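Local coordinates for protein-tyrosine-phosphatase (Vibrio vulnificus, PDB 7DHF) that probably dephosphorylates phosphotyrosine residues of proteins, as a low-molecular-weight protein tyrosine phosphatase, at residues Y83-V88 with K107-G112; I16-T21 with K118-P123; A56-K61 with Q126-F131; A36-A41 with Q73-A78. The protein carries 1 engineered substitution. All coordinates share one frame; numbering follows the deposited sequence. Where two conformers were deposited one is given.

Interaction 1 (Y83-V88 with K107-G112); sequences YDLILV and KTMLFG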
loop_
_atom_site.group_PDB
_atom_site.type_symbol
_atom_site.label_atom_id
_atom_site.label_comp_id
_atom_site.label_asym_id
_atom_site.label_seq_id
_atom_site.Cartn_x
_atom_site.Cartn_y
_atom_site.Cartn_z
ATOM N N TYR A 83 10.829 8.960 -0.866
ATOM C CA TYR A 83 10.030 8.660 0.312
ATOM C C TYR A 83 10.924 8.267 1.477
ATOM O O TYR A 83 11.994 7.679 1.296
ATOM C CB TYR A 83 8.978 7.581 -0.003
ATOM C CG TYR A 83 7.977 8.099 -1.006
ATOM C CD1 TYR A 83 6.817 8.737 -0.591
ATOM C CD2 TYR A 83 8.222 8.004 -2.369
ATOM C CE1 TYR A 83 5.917 9.241 -1.505
ATOM C CE2 TYR A 83 7.328 8.504 -3.291
ATOM C CZ TYR A 83 6.180 9.124 -2.855
ATOM O OH TYR A 83 5.292 9.626 -3.773
ATOM N N ASP A 84 10.475 8.628 2.680
ATOM C CA ASP A 84 11.217 8.361 3.905
ATOM C C ASP A 84 10.930 6.981 4.471
ATOM O O ASP A 84 11.778 6.414 5.171
ATOM C CB ASP A 84 10.845 9.396 4.969
ATOM C CG ASP A 84 11.075 10.816 4.506
ATOM O OD1 ASP A 84 12.204 11.125 4.073
ATOM O OD2 ASP A 84 10.127 11.626 4.586
ATOM N N LEU A 85 9.747 6.441 4.198
ATOM C CA LEU A 85 9.304 5.178 4.762
ATOM C C LEU A 85 8.543 4.417 3.690
ATOM O O LEU A 85 7.719 4.996 2.976
ATOM C CB LEU A 85 8.381 5.421 5.963
ATOM C CG LEU A 85 7.801 4.189 6.658
ATOM C CD1 LEU A 85 8.901 3.342 7.280
ATOM C CD2 LEU A 85 6.785 4.611 7.708
ATOM N N ILE A 86 8.832 3.125 3.574
ATOM C CA ILE A 86 8.154 2.243 2.633
ATOM C C ILE A 86 7.510 1.120 3.431
ATOM O O ILE A 86 8.185 0.457 4.227
ATOM C CB ILE A 86 9.130 1.676 1.586
ATOM C CG1 ILE A 86 9.798 2.819 0.814
ATOM C CG2 ILE A 86 8.398 0.737 0.633
ATOM C CD1 ILE A 86 10.935 2.377 -0.080
ATOM N N LEU A 87 6.208 0.918 3.229
ATOM C CA LEU A 87 5.449 -0.111 3.936
ATOM C C LEU A 87 4.920 -1.106 2.913
ATOM O O LEU A 87 4.083 -0.751 2.076
ATOM C CB LEU A 87 4.302 0.513 4.727
ATOM C CG LEU A 87 4.702 1.514 5.814
ATOM C CD1 LEU A 87 3.465 2.085 6.487
ATOM C CD2 LEU A 87 5.619 0.878 6.846
ATOM N N VAL A 88 5.401 -2.347 2.980
ATOM C CA VAL A 88 5.002 -3.393 2.042
ATOM C C VAL A 88 3.876 -4.218 2.649
ATOM O O VAL A 88 3.763 -4.362 3.872
ATOM C CB VAL A 88 6.189 -4.294 1.631
ATOM C CG1 VAL A 88 7.241 -3.485 0.890
ATOM C CG2 VAL A 88 6.792 -4.997 2.846
ATOM N N LYS A 107 14.733 1.584 5.058
ATOM C CA LYS A 107 13.477 2.276 5.318
ATOM C C LYS A 107 12.252 1.463 4.919
ATOM O O LYS A 107 11.143 2.005 4.910
ATOM C CB LYS A 107 13.459 3.642 4.629
ATOM C CG LYS A 107 13.605 3.592 3.123
ATOM C CD LYS A 107 13.807 4.987 2.561
ATOM C CE LYS A 107 14.013 4.958 1.062
ATOM N NZ LYS A 107 14.306 6.313 0.526
ATOM N N THR A 108 12.415 0.177 4.613
ATOM C CA THR A 108 11.305 -0.675 4.202
ATOM C C THR A 108 10.847 -1.513 5.390
ATOM O O THR A 108 11.641 -2.256 5.979
ATOM C CB THR A 108 11.705 -1.563 3.023
ATOM O OG1 THR A 108 12.030 -0.740 1.896
ATOM C CG2 THR A 108 10.568 -2.508 2.636
ATOM N N MET A 109 9.566 -1.390 5.733
ATOM C CA MET A 109 8.967 -2.079 6.864
ATOM C C MET A 109 7.638 -2.683 6.419
ATOM O O MET A 109 7.186 -2.473 5.291
ATOM C CB MET A 109 8.796 -1.107 8.039
ATOM C CG MET A 109 10.096 -0.400 8.417
ATOM S SD MET A 109 9.923 0.797 9.749
ATOM C CE MET A 109 11.548 1.550 9.748
ATOM N N LEU A 110 7.003 -3.438 7.311
ATOM C CA LEU A 110 5.806 -4.200 6.975
ATOM C C LEU A 110 4.556 -3.408 7.338
ATOM O O LEU A 110 4.428 -2.921 8.465
ATOM C CB LEU A 110 5.804 -5.534 7.724
ATOM C CG LEU A 110 4.693 -6.515 7.341
ATOM C CD1 LEU A 110 4.900 -7.056 5.935
ATOM C CD2 LEU A 110 4.630 -7.654 8.342
ATOM N N PHE A 111 3.621 -3.306 6.390
ATOM C CA PHE A 111 2.382 -2.590 6.672
ATOM C C PHE A 111 1.691 -3.166 7.903
ATOM O O PHE A 111 1.240 -2.418 8.776
ATOM C CB PHE A 111 1.451 -2.628 5.458
ATOM C CG PHE A 111 0.399 -1.558 5.478
ATOM C CD1 PHE A 111 0.605 -0.355 4.819
ATOM C CD2 PHE A 111 -0.787 -1.742 6.167
ATOM C CE1 PHE A 111 -0.353 0.638 4.844
ATOM C CE2 PHE A 111 -1.750 -0.750 6.195
ATOM C CZ PHE A 111 -1.532 0.441 5.530
ATOM N N GLY A 112 1.625 -4.492 8.004
ATOM C CA GLY A 112 0.980 -5.131 9.136
ATOM C C GLY A 112 1.903 -5.435 10.302
ATOM O O GLY A 112 1.664 -6.387 11.050
#

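Interaction 2 (I16-T21 with K118-P123); sequences ICRSPT and KDIPDP. With PO4 (phosphate ion), chain E.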
loop_
_atom_site.group_PDB
_atom_site.type_symbol
_atom_site.label_atom_id
_atom_site.label_comp_id
_atom_site.label_asym_id
_atom_site.label_seq_id
_atom_site.Cartn_x
_atom_site.Cartn_y
_atom_site.Cartn_z
ATOM N N ILE A 16 -3.285 -1.798 -7.427
ATOM C CA ILE A 16 -4.703 -1.585 -7.712
ATOM C C ILE A 16 -5.625 -1.984 -6.569
ATOM O O ILE A 16 -6.789 -1.542 -6.550
ATOM C CB ILE A 16 -5.142 -2.281 -9.024
ATOM C CG1 ILE A 16 -4.821 -3.779 -8.980
ATOM C CG2 ILE A 16 -4.496 -1.606 -10.228
ATOM C CD1 ILE A 16 -5.510 -4.592 -10.064
ATOM N N CYS A 17 -5.188 -2.799 -5.606
ATOM C CA CYS A 17 -6.066 -3.250 -4.529
ATOM C C CYS A 17 -5.560 -2.814 -3.156
ATOM O O CYS A 17 -6.038 -1.818 -2.607
ATOM C CB CYS A 17 -6.240 -4.773 -4.583
ATOM S SG CYS A 17 -7.166 -5.361 -6.032
ATOM N N ARG A 18 -4.595 -3.547 -2.594
ATOM C CA ARG A 18 -4.168 -3.288 -1.219
ATOM C C ARG A 18 -3.411 -1.973 -1.106
ATOM O O ARG A 18 -3.651 -1.185 -0.184
ATOM C CB ARG A 18 -3.271 -4.418 -0.722
ATOM C CG ARG A 18 -3.943 -5.761 -0.588
ATOM C CD ARG A 18 -2.901 -6.854 -0.500
ATOM N NE ARG A 18 -2.144 -6.949 -1.745
ATOM C CZ ARG A 18 -1.134 -7.787 -1.948
ATOM N NH1 ARG A 18 -0.747 -8.612 -0.984
ATOM N NH2 ARG A 18 -0.512 -7.798 -3.117
ATOM N N SER A 19 -2.461 -1.735 -2.005
ATOM C CA SER A 19 -1.573 -0.599 -1.801
ATOM C C SER A 19 -2.283 0.740 -2.000
ATOM O O SER A 19 -2.033 1.667 -1.220
ATOM C CB SER A 19 -0.274 -0.725 -2.609
ATOM O OG SER A 19 -0.500 -0.983 -3.976
ATOM N N PRO A 20 -3.184 0.903 -2.983
ATOM C CA PRO A 20 -3.968 2.151 -2.999
ATOM C C PRO A 20 -4.882 2.288 -1.796
ATOM O O PRO A 20 -5.067 3.400 -1.284
ATOM C CB PRO A 20 -4.744 2.082 -4.322
ATOM C CG PRO A 20 -4.758 0.657 -4.691
ATOM C CD PRO A 20 -3.469 0.080 -4.172
ATOM N N THR A 21 -5.470 1.186 -1.330
ATOM C CA THR A 21 -6.304 1.249 -0.134
ATOM C C THR A 21 -5.483 1.691 1.069
ATOM O O THR A 21 -5.874 2.608 1.800
ATOM C CB THR A 21 -6.966 -0.109 0.119
ATOM O OG1 THR A 21 -7.810 -0.451 -0.989
ATOM C CG2 THR A 21 -7.809 -0.077 1.391
ATOM N N LYS A 118 1.833 -9.504 10.319
ATOM C CA LYS A 118 1.033 -10.342 9.437
ATOM C C LYS A 118 1.053 -9.800 8.016
ATOM O O LYS A 118 0.976 -8.586 7.800
ATOM C CB LYS A 118 -0.419 -10.375 9.918
ATOM C CG LYS A 118 -0.765 -11.513 10.868
ATOM C CD LYS A 118 -2.123 -11.298 11.549
ATOM C CE LYS A 118 -3.270 -11.056 10.570
ATOM N NZ LYS A 118 -3.643 -12.270 9.798
ATOM N N ASP A 119 1.145 -10.708 7.048
ATOM C CA ASP A 119 0.935 -10.346 5.654
ATOM C C ASP A 119 -0.539 -10.047 5.410
ATOM O O ASP A 119 -1.425 -10.585 6.081
ATOM C CB ASP A 119 1.343 -11.499 4.736
ATOM C CG ASP A 119 2.839 -11.715 4.687
ATOM O OD1 ASP A 119 3.591 -10.889 5.243
ATOM O OD2 ASP A 119 3.264 -12.713 4.065
ATOM N N ILE A 120 -0.797 -9.182 4.438
ATOM C CA ILE A 120 -2.157 -8.852 4.021
ATOM C C ILE A 120 -2.354 -9.412 2.615
ATOM O O ILE A 120 -1.713 -8.936 1.664
ATOM C CB ILE A 120 -2.408 -7.339 4.084
ATOM C CG1 ILE A 120 -2.281 -6.866 5.537
ATOM C CG2 ILE A 120 -3.785 -7.000 3.509
ATOM C CD1 ILE A 120 -2.356 -5.371 5.725
ATOM N N PRO A 121 -3.202 -10.422 2.428
ATOM C CA PRO A 121 -3.281 -11.099 1.130
ATOM C C PRO A 121 -4.018 -10.292 0.071
ATOM O O PRO A 121 -4.912 -9.492 0.360
ATOM C CB PRO A 121 -4.043 -12.389 1.454
ATOM C CG PRO A 121 -4.878 -12.040 2.630
ATOM C CD PRO A 121 -4.085 -11.048 3.430
ATOM N N ASP A 122 -3.635 -10.539 -1.175
ATOM C CA ASP A 122 -4.187 -9.823 -2.320
ATOM C C ASP A 122 -5.618 -10.280 -2.588
ATOM O O ASP A 122 -5.840 -11.480 -2.803
ATOM C CB ASP A 122 -3.306 -10.125 -3.528
ATOM C CG ASP A 122 -3.696 -9.329 -4.758
ATOM O OD1 ASP A 122 -4.612 -8.487 -4.672
ATOM O OD2 ASP A 122 -3.060 -9.539 -5.812
ATOM N N PRO A 123 -6.606 -9.387 -2.586
ATOM C CA PRO A 123 -7.989 -9.788 -2.880
ATOM C C PRO A 123 -8.352 -9.793 -4.357
ATOM O O PRO A 123 -9.499 -10.115 -4.688
ATOM C CB PRO A 123 -8.793 -8.703 -2.155
ATOM C CG PRO A 123 -7.952 -7.482 -2.299
ATOM C CD PRO A 123 -6.521 -7.963 -2.206
HETATM P P PO4 E . -2.008 -4.669 -4.842
HETATM O O1 PO4 E . -2.801 -4.517 -6.123
HETATM O O2 PO4 E . -2.914 -5.282 -3.801
HETATM O O3 PO4 E . -1.577 -3.287 -4.411
HETATM O O4 PO4 E . -0.819 -5.566 -5.101
#

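Interaction 3 (A56-K61 with Q126-F131); sequences AIEVAK and QSKEAF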
loop_
_atom_site.group_PDB
_atom_site.type_symbol
_atom_site.label_atom_id
_atom_site.label_comp_id
_atom_site.label_asym_id
_atom_site.label_seq_id
_atom_site.Cartn_x
_atom_site.Cartn_y
_atom_site.Cartn_z
ATOM N N ALA A 56 -12.391 -2.558 -4.420
ATOM C CA ALA A 56 -11.581 -1.880 -3.413
ATOM C C ALA A 56 -12.097 -0.468 -3.163
ATOM O O ALA A 56 -12.179 -0.023 -2.012
ATOM C CB ALA A 56 -10.114 -1.855 -3.843
ATOM N N ILE A 57 -12.459 0.250 -4.228
ATOM C CA ILE A 57 -13.022 1.587 -4.062
ATOM C C ILE A 57 -14.317 1.521 -3.266
ATOM O O ILE A 57 -14.546 2.323 -2.352
ATOM C CB ILE A 57 -13.234 2.256 -5.436
ATOM C CG1 ILE A 57 -11.901 2.400 -6.178
ATOM C CG2 ILE A 57 -13.912 3.617 -5.268
ATOM C CD1 ILE A 57 -12.023 2.967 -7.588
ATOM N N GLU A 58 -15.183 0.561 -3.597
ATOM C CA GLU A 58 -16.491 0.475 -2.955
ATOM C C GLU A 58 -16.350 0.181 -1.465
ATOM O O GLU A 58 -16.984 0.835 -0.630
ATOM C CB GLU A 58 -17.320 -0.606 -3.648
ATOM C CG GLU A 58 -18.705 -0.836 -3.068
ATOM C CD GLU A 58 -19.731 0.119 -3.649
ATOM O OE1 GLU A 58 -19.385 1.297 -3.886
ATOM O OE2 GLU A 58 -20.878 -0.310 -3.887
ATOM N N VAL A 59 -15.534 -0.817 -1.115
ATOM C CA VAL A 59 -15.361 -1.174 0.291
ATOM C C VAL A 59 -14.799 0.004 1.076
ATOM O O VAL A 59 -15.242 0.293 2.193
ATOM C CB VAL A 59 -14.484 -2.435 0.423
ATOM C CG1 VAL A 59 -14.081 -2.674 1.871
ATOM C CG2 VAL A 59 -15.225 -3.650 -0.120
ATOM N N ALA A 60 -13.810 0.699 0.510
ATOM C CA ALA A 60 -13.260 1.866 1.191
ATOM C C ALA A 60 -14.309 2.962 1.327
ATOM O O ALA A 60 -14.413 3.607 2.376
ATOM C CB ALA A 60 -12.036 2.382 0.435
ATOM N N LYS A 61 -15.109 3.174 0.279
ATOM C CA LYS A 61 -16.137 4.209 0.320
ATOM C C LYS A 61 -17.145 3.938 1.429
ATOM O O LYS A 61 -17.625 4.871 2.085
ATOM C CB LYS A 61 -16.831 4.296 -1.039
ATOM C CG LYS A 61 -17.874 5.394 -1.148
ATOM C CD LYS A 61 -18.453 5.444 -2.553
ATOM C CE LYS A 61 -19.514 6.523 -2.692
ATOM N NZ LYS A 61 -20.057 6.586 -4.077
ATOM N N GLN A 126 -11.185 -11.837 -6.483
ATOM C CA GLN A 126 -11.995 -12.576 -5.530
ATOM C C GLN A 126 -13.258 -11.778 -5.213
ATOM O O GLN A 126 -13.448 -10.652 -5.683
ATOM C CB GLN A 126 -11.181 -12.875 -4.270
ATOM C CG GLN A 126 -10.016 -13.820 -4.517
ATOM C CD GLN A 126 -8.921 -13.684 -3.484
ATOM O OE1 GLN A 126 -9.110 -14.015 -2.313
ATOM N NE2 GLN A 126 -7.766 -13.185 -3.911
ATOM N N SER A 127 -14.130 -12.382 -4.412
ATOM C CA SER A 127 -15.405 -11.770 -4.078
ATOM C C SER A 127 -15.204 -10.595 -3.123
ATOM O O SER A 127 -14.122 -10.381 -2.566
ATOM C CB SER A 127 -16.335 -12.799 -3.439
ATOM O OG SER A 127 -15.845 -13.195 -2.172
ATOM N N LYS A 128 -16.283 -9.834 -2.920
ATOM C CA LYS A 128 -16.226 -8.690 -2.018
ATOM C C LYS A 128 -15.756 -9.103 -0.629
ATOM O O LYS A 128 -15.105 -8.313 0.063
ATOM C CB LYS A 128 -17.604 -8.036 -1.914
ATOM C CG LYS A 128 -17.643 -6.843 -0.974
ATOM C CD LYS A 128 -18.959 -6.093 -1.071
ATOM C CE LYS A 128 -18.947 -4.858 -0.189
ATOM N NZ LYS A 128 -20.191 -4.054 -0.331
ATOM N N GLU A 129 -16.073 -10.331 -0.205
ATOM C CA GLU A 129 -15.625 -10.805 1.102
ATOM C C GLU A 129 -14.119 -10.659 1.258
ATOM O O GLU A 129 -13.631 -10.262 2.323
ATOM C CB GLU A 129 -16.021 -12.270 1.295
ATOM C CG GLU A 129 -17.491 -12.497 1.585
ATOM C CD GLU A 129 -17.778 -13.924 2.011
ATOM O OE1 GLU A 129 -17.332 -14.316 3.109
ATOM O OE2 GLU A 129 -18.437 -14.657 1.242
ATOM N N ALA A 130 -13.363 -10.993 0.211
ATOM C CA ALA A 130 -11.909 -10.877 0.282
ATOM C C ALA A 130 -11.483 -9.421 0.402
ATOM O O ALA A 130 -10.505 -9.110 1.092
ATOM C CB ALA A 130 -11.272 -11.527 -0.946
ATOM N N PHE A 131 -12.199 -8.516 -0.267
ATOM C CA PHE A 131 -11.887 -7.095 -0.156
ATOM C C PHE A 131 -12.231 -6.561 1.230
ATOM O O PHE A 131 -11.526 -5.693 1.758
ATOM C CB PHE A 131 -12.610 -6.319 -1.257
ATOM C CG PHE A 131 -11.988 -6.488 -2.615
ATOM C CD1 PHE A 131 -11.048 -5.585 -3.077
ATOM C CD2 PHE A 131 -12.338 -7.558 -3.424
ATOM C CE1 PHE A 131 -10.470 -5.741 -4.319
ATOM C CE2 PHE A 131 -11.761 -7.720 -4.669
ATOM C CZ PHE A 131 -10.825 -6.810 -5.116
#

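Interaction 4 (A36-A41 with Q73-A78); sequences ASAGIA and QQLTSA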
loop_
_atom_site.group_PDB
_atom_site.type_symbol
_atom_site.label_atom_id
_atom_site.label_comp_id
_atom_site.label_asym_id
_atom_site.label_seq_id
_atom_site.Cartn_x
_atom_site.Cartn_y
_atom_site.Cartn_z
ATOM N N ALA A 36 1.792 7.932 -0.681
ATOM C CA ALA A 36 1.578 7.467 -2.044
ATOM C C ALA A 36 1.697 5.947 -2.047
ATOM O O ALA A 36 1.885 5.320 -1.000
ATOM C CB ALA A 36 2.587 8.106 -3.007
ATOM N N SER A 37 1.588 5.341 -3.228
ATOM C CA SER A 37 1.716 3.894 -3.325
ATOM C C SER A 37 2.275 3.504 -4.685
ATOM O O SER A 37 2.254 4.286 -5.639
ATOM C CB SER A 37 0.383 3.181 -3.062
ATOM O OG SER A 37 -0.619 3.588 -3.980
ATOM N N ALA A 38 2.774 2.272 -4.760
ATOM C CA ALA A 38 3.340 1.753 -5.997
ATOM C C ALA A 38 3.323 0.233 -5.959
ATOM O O ALA A 38 3.164 -0.381 -4.900
ATOM C CB ALA A 38 4.768 2.257 -6.219
ATOM N N GLY A 39 3.504 -0.362 -7.134
ATOM C CA GLY A 39 3.479 -1.805 -7.272
ATOM C C GLY A 39 4.761 -2.370 -7.846
ATOM O O GLY A 39 5.299 -1.849 -8.828
ATOM N N ILE A 40 5.251 -3.454 -7.237
ATOM C CA ILE A 40 6.490 -4.089 -7.680
ATOM C C ILE A 40 6.362 -4.620 -9.100
ATOM O O ILE A 40 7.357 -4.694 -9.832
ATOM C CB ILE A 40 6.881 -5.200 -6.683
ATOM C CG1 ILE A 40 7.292 -4.586 -5.347
ATOM C CG2 ILE A 40 8.000 -6.074 -7.243
ATOM C CD1 ILE A 40 7.271 -5.562 -4.198
ATOM N N ALA A 41 5.154 -5.009 -9.512
ATOM C CA ALA A 41 4.931 -5.623 -10.816
ATOM C C ALA A 41 3.822 -4.914 -11.584
ATOM O O ALA A 41 3.153 -5.523 -12.422
ATOM C CB ALA A 41 4.623 -7.114 -10.678
ATOM N N GLN A 73 1.093 2.791 -10.381
ATOM C CA GLN A 73 2.429 3.129 -10.851
ATOM C C GLN A 73 3.418 2.051 -10.429
ATOM O O GLN A 73 3.222 1.345 -9.436
ATOM C CB GLN A 73 2.899 4.503 -10.345
ATOM C CG GLN A 73 3.355 4.536 -8.894
ATOM C CD GLN A 73 3.860 5.905 -8.489
ATOM O OE1 GLN A 73 4.520 6.591 -9.271
ATOM N NE2 GLN A 73 3.543 6.316 -7.269
ATOM N N GLN A 74 4.510 1.969 -11.186
ATOM C CA GLN A 74 5.540 0.963 -10.980
ATOM C C GLN A 74 6.555 1.430 -9.944
ATOM O O GLN A 74 6.945 2.602 -9.914
ATOM C CB GLN A 74 6.261 0.702 -12.306
ATOM C CG GLN A 74 7.510 -0.168 -12.213
ATOM C CD GLN A 74 7.218 -1.581 -11.750
ATOM O OE1 GLN A 74 6.234 -2.193 -12.167
ATOM N NE2 GLN A 74 8.073 -2.106 -10.881
ATOM N N LEU A 75 6.987 0.496 -9.102
ATOM C CA LEU A 75 8.033 0.784 -8.134
ATOM C C LEU A 75 9.380 0.859 -8.841
ATOM O O LEU A 75 9.764 -0.063 -9.567
ATOM C CB LEU A 75 8.068 -0.320 -7.082
ATOM C CG LEU A 75 9.066 -0.129 -5.941
ATOM C CD1 LEU A 75 8.568 0.918 -4.958
ATOM C CD2 LEU A 75 9.305 -1.449 -5.237
ATOM N N THR A 76 10.097 1.961 -8.632
ATOM C CA THR A 76 11.427 2.142 -9.194
ATOM C C THR A 76 12.364 2.629 -8.100
ATOM O O THR A 76 11.932 3.101 -7.046
ATOM C CB THR A 76 11.441 3.180 -10.323
ATOM O OG1 THR A 76 11.168 4.477 -9.778
ATOM C CG2 THR A 76 10.408 2.845 -11.387
ATOM N N SER A 77 13.667 2.511 -8.365
ATOM C CA SER A 77 14.657 3.030 -7.427
ATOM C C SER A 77 14.507 4.535 -7.254
ATOM O O SER A 77 14.581 5.051 -6.133
ATOM C CB SER A 77 16.062 2.685 -7.917
ATOM O OG SER A 77 17.049 3.330 -7.131
ATOM N N ALA A 78 14.290 5.258 -8.357
ATOM C CA ALA A 78 14.108 6.703 -8.269
ATOM C C ALA A 78 12.901 7.052 -7.404
ATOM O O ALA A 78 12.952 7.996 -6.607
ATOM C CB ALA A 78 13.957 7.297 -9.668
#

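Interaction 1 (Y83-V88 with K107-G112)
A beta-alpha-beta unit of the central sheet closes where Ile86, Leu87 and Val88 pair in parallel register with Thr108, Met109 and Leu110; helix 92-100 makes the connection between the two strands. Four backbone hydrogen bonds run up the seam: Ile86 N to Lys107 O (2.9 Å), Met109 N to Ile86 O (2.8 Å), Val88 N to Met109 O (2.9 Å) and Phe111 N to Val88 O (2.7 Å). The last carries the pairing past the end of strand 108-110. At the other end, Lys107 CG sits between the backbone N and the carbonyl carbon (chi1 60°), and the extended chain beyond it passes Asp84 O and brings NZ to Tyr83 O at 2.8 Å. Cys80 O is a second acceptor for this ammonium. On one face Leu85 CD1 lies against Met109 SD at 3.7 Å, and Leu87 spreads its contacts, CD2 to Met109 CB and CB to Phe111 CD1 (3.8 Å). Helix 128-146 packs over Leu87, Met109 and Phe111, with Trp145 touching the first two. The opposite face carries Ile86, Val88 and Thr108 under helix 92-100, where Val88 CG1 meets Thr108 CG2 at 3.9 Å. A four-stranded parallel sheet in the order 2-1-3-4, layered between helices and with 108-110 as one edge, is typical of the low-molecular-weight phosphatase fold.

Interaction 2 (I16-T21 with K118-P123)
Arg18 and the stretch from Ile120 to Pro123 meet at the active site, where the phosphate-binding P-loop, a CX5R motif whose predicted nucleophile is replaced by the engineered Ala12, faces the loop of Asp122, the predicted proton donor. Arg18 CB starts 3.2 Å from O2 of the bound phosphate. CG packs against Pro123 CD at 3.8 Å, and CD lies close to two backbone oxygens, Ile120 O (3.2 Å) and Pro121 O. There the chain bends (chi3 -65°), which swings the guanidinium alongside the anion. NE gives an almost straight bond to phosphate O2 (2.8 Å, 178° at the hydrogen), NH2 reaches phosphate O4 at 3.0 Å, and NH1 turns the other way to Ile120 O at 2.8 Å, an oxygen lying in the guanidinium plane. A salt bridge from NH1 to Glu90 adds a further hold on the group. Ile16 N and Cys17 N bind O1, Arg18 N joins NE on O2, Ser19 N and OG bind O3, and Val13 N and Gly14 N also donate to the ion. Over one guanidinium face sits Asp122, its CB 3.6 Å from Arg18 CZ and its carboxylate stacked nearly parallel, 5° apart. Tyr124 N binds Asp122 OD1 and a glycerol binds OD2; OD2 lies 4.1 Å from Arg18 NH2, well out of the guanidinium plane, with no N-H aimed at it.

Interaction 3 (A56-K61 with Q126-F131)
Phe131, near the start of helix 128-146, sets its ring against Ala56 on helix 54-61, while Val59, one turn further along the latter, fits beside Phe131 CB and Lys128. The phenyl CG stands anti to the carbonyl carbon (chi1 -75°), which brings CD1 to 3.6 Å from Ala56 N and 3.9 Å from Ala56 CB. Ring atom CE1 reaches the same methyl. At the edge of the ring, in its plane, lie the carbonyl oxygens of Gln126 and Ser127; Ser127 is the N-cap residue of the helix. Val59 holds CG1 anti to its backbone N (chi1 170°), leaving CG2 to meet Phe131 CB and Lys128 CE, each at 3.9 Å; the Val59 and Phe131 side chains cross at about a right angle. Lys128, extended along its whole length, slants past Val59 CG2 and delivers NZ to a salt bridge with Glu62. Glu58 OE2 stays 5.2 Å from Lys128 NZ, a separation at which any attraction is probably weak and undirected. The contact thus rests on van der Waals packing, with backbone atoms of Ala56 against the ring, rather than on polar bonds between the segments; the carbons of Lys128 cover Val59 while its ammonium is paired with Glu62.

Interaction 4 (A36-A41 with Q73-A78)
Gly39 and Gln74 form a single backbone bridge at the outer edge of strand 34-39, held by Gly39 N to Gln73 O (2.9 Å) and Leu75 N to Gly39 O (2.9 Å). The second donor approaches from above the carbonyl plane. Gln73 and the bridged Gln74 each add a side-chain bond to the 36-41 segment. Gln73 CG lies between the backbone N and the carbonyl carbon (chi1 77°); the extended remainder runs past Ala38 CB, 3.8 Å from CG, and gives NE2 to Ser37 O at 2.9 Å. Gln74 instead bends at chi2 (64°) and curls back; its NE2 donates to Ile40 O (2.9 Å), from above that carbonyl's plane, and to Leu75 O of the next residue (3.0 Å). Leu75, modelled in two conformers, lies in one of them side by side with Ile40, CD2 to CG1 at 3.7 Å.

Further out, Glu43 N binds Gln74 OE1, consistent with NE2 being the end that donates to Ile40 O. Asn15 ties the pieces to the phosphate-binding loop, its OD1 accepting from Gln73 N and its ND2 donating to Ser37 OG, which also pairs with Glu23. Ile40 packs beneath helix 92-100. Strand 7-12 pairs with the other edge of 34-39, so the segment 73-75 occupies the edge where the sheet ends. There the two carboxamides satisfy carbonyls beyond the backbone bridge; one bridged pair, Gly39 with Gln74, thus gains four hydrogen bonds between the segments.

Overall arrangement
Interaction 2 contains the phosphate site, and each of the other three touches it. Interaction 1 leads into it along the chain: Phe111 CD2 packs on Ile120 CD1 at 4.0 Å, beside the loop of Asp122. Interaction 3, its centre about 11 Å from that of interaction 2, backs the P-loop, with Phe131 CE1 3.7 Å from Cys17 SG. From interaction 4, Ser37 CB lies 3.4 Å from Ser19 O, next to the residue whose N and OG hold phosphate O3. Interactions 1 and 4 both reach the same sheet and touch through Tyr83 and Ala36. Interactions 1 and 3 lie on opposite sides of the chain's centre, their own centres about 23 Å apart.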